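Local coordinates for short-chain-enoyl-CoA hydratase (Clostridium acetobutylicum, PDB 5Z7R) that catalyses the reversible hydration of crotonyl-CoA and also accepts hexenoyl-CoA but no longer analogues, at the interface of chains A and B. Residues are numbered along the deposited sequence; one frame, centred on the assembly and turned at random. Chains: chain A/B, Short-chain-enoyl-CoA hydratase.

The interface of chains A and B. Residues chain A 79-80, 83-84, 87, 142; chain B 229-230, 233.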
loop_
_atom_site.group_PDB
_atom_site.type_symbol
_atom_site.label_atom_id
_atom_site.label_comp_id
_atom_site.label_asym_id
_atom_site.label_seq_id
_atom_site.Cartn_x
_atom_site.Cartn_y
_atom_site.Cartn_z
ATOM N N GLY A 79 -25.219 13.248 3.546
ATOM C CA GLY A 79 -24.949 12.021 2.794
ATOM C C GLY A 79 -23.662 11.400 3.311
ATOM O O GLY A 79 -23.629 10.296 3.887
ATOM N N ARG A 80 -22.599 12.155 3.152
ATOM C CA ARG A 80 -21.294 11.734 3.623
ATOM C C ARG A 80 -21.375 11.151 5.025
ATOM O O ARG A 80 -20.892 10.055 5.223
ATOM C CB ARG A 80 -20.319 12.910 3.527
ATOM C CG ARG A 80 -19.028 12.780 4.317
ATOM C CD ARG A 80 -18.147 14.019 4.101
ATOM N NE ARG A 80 -16.804 13.716 4.520
ATOM C CZ ARG A 80 -16.397 13.663 5.781
ATOM N NH1 ARG A 80 -17.225 13.908 6.794
ATOM N NH2 ARG A 80 -15.131 13.348 6.037
ATOM N N GLY A 83 -23.052 7.715 5.159
ATOM C CA GLY A 83 -22.085 6.743 4.635
ATOM C C GLY A 83 -21.071 6.307 5.651
ATOM O O GLY A 83 -20.849 5.110 5.844
ATOM N N ILE A 84 -20.456 7.267 6.331
ATOM C CA ILE A 84 -19.430 6.967 7.331
ATOM C C ILE A 84 -20.014 6.154 8.487
ATOM O O ILE A 84 -19.376 5.246 9.015
ATOM C CB ILE A 84 -18.745 8.282 7.861
ATOM C CG1 ILE A 84 -17.819 8.857 6.787
ATOM C CG2 ILE A 84 -17.944 8.050 9.142
ATOM C CD1 ILE A 84 -17.274 10.244 7.073
ATOM N N ASN A 87 -20.892 2.434 7.318
ATOM C CA ASN A 87 -19.560 1.811 7.196
ATOM C C ASN A 87 -18.850 1.565 8.522
ATOM O O ASN A 87 -18.164 0.540 8.718
ATOM C CB ASN A 87 -18.676 2.665 6.299
ATOM C CG ASN A 87 -18.787 2.273 4.866
ATOM O OD1 ASN A 87 -18.441 1.152 4.512
ATOM N ND2 ASN A 87 -19.271 3.170 4.028
ATOM N N GLY A 142 -23.248 2.974 -0.413
ATOM C CA GLY A 142 -22.938 3.848 0.722
ATOM C C GLY A 142 -22.446 3.136 1.963
ATOM O O GLY A 142 -21.960 3.779 2.875
ATOM N N GLU B 229 -15.105 5.980 -0.562
ATOM C CA GLU B 229 -16.522 5.830 -0.901
ATOM C C GLU B 229 -17.467 6.901 -0.287
ATOM O O GLU B 229 -18.299 7.474 -0.983
ATOM C CB GLU B 229 -17.008 4.431 -0.513
ATOM C CG GLU B 229 -18.470 4.147 -0.862
ATOM C CD GLU B 229 -18.978 2.891 -0.185
ATOM O OE1 GLU B 229 -18.775 1.782 -0.767
ATOM O OE2 GLU B 229 -19.550 2.998 0.932
ATOM N N SER B 230 -17.359 7.179 0.996
ATOM C CA SER B 230 -18.315 8.109 1.616
ATOM C C SER B 230 -18.158 9.520 1.056
ATOM O O SER B 230 -19.154 10.209 0.783
ATOM C CB SER B 230 -18.180 8.098 3.129
ATOM O OG SER B 230 -18.599 6.856 3.657
ATOM N N PHE B 233 -19.996 9.230 -2.131
ATOM C CA PHE B 233 -21.387 9.063 -1.762
ATOM C C PHE B 233 -21.984 10.439 -1.398
ATOM O O PHE B 233 -23.025 10.823 -1.907
ATOM C CB PHE B 233 -21.458 8.115 -0.559
ATOM C CG PHE B 233 -22.850 7.707 -0.168
ATOM C CD1 PHE B 233 -23.665 7.034 -1.061
ATOM C CD2 PHE B 233 -23.328 7.964 1.113
ATOM C CE1 PHE B 233 -24.941 6.632 -0.698
ATOM C CE2 PHE B 233 -24.617 7.567 1.487
ATOM C CZ PHE B 233 -25.424 6.895 0.581
#
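A:Asn87 and B:Glu229 supply the directed polar link of this subunit contact. The amide nitrogen A:Asn87 ND2 donates to the carboxylate oxygen B:Glu229 OE2 over 3.1 Å, nearly straight at 166° about the hydrogen. The acceptor lies in the amide plane, yet the donor meets OE2 on its anti side and off the carboxylate plane, and the two flat groups are turned 45° apart. B:Glu229 reaches across with CG anti to its backbone N (chi1 -178°). The same ND2 also donates within chain A to the carbonyl oxygen A:Gly83 O at 3.1 Å, above the carbonyl plane; these two bonds should limit rotation of the amide. B:Glu229 OE2 also lies 3.2 Å from the carbonyl oxygen A:Gly142 O; both would be acceptors if the carboxylate is ionised, an unfavourable and doubtful pairing.

Close packing, largely against glycines, makes up the rest. A:Gly142 CA sits over the centre of the B:Phe233 ring, 3.7 Å from its centroid, in a CH-pi contact. The aromatic carbon B:Phe233 CD2 meets the carbonyl oxygen A:Gly79 O at 3.6 Å and, from the A:Gly142 side of the ring, A:Gly83 CA. B:Ser230 turns its hydroxyl toward the backbone of helix 76-95, OG 3.3 Å from A:Ile84 N, while its CB rests on A:Ile84 CG1.

Helix 222-236 of chain B thus lies against helix 76-95 of chain A and the loop bearing A:Gly142, which follows the 3-10 helix 134-137. The contact centre is about 8 Å from A:Glu114 and 10 Å from A:Glu134, the likely catalytic pair, placing this part of the interface beside an active site. The deposited assembly holds six copies, whereas the enzyme is described as a homotetramer.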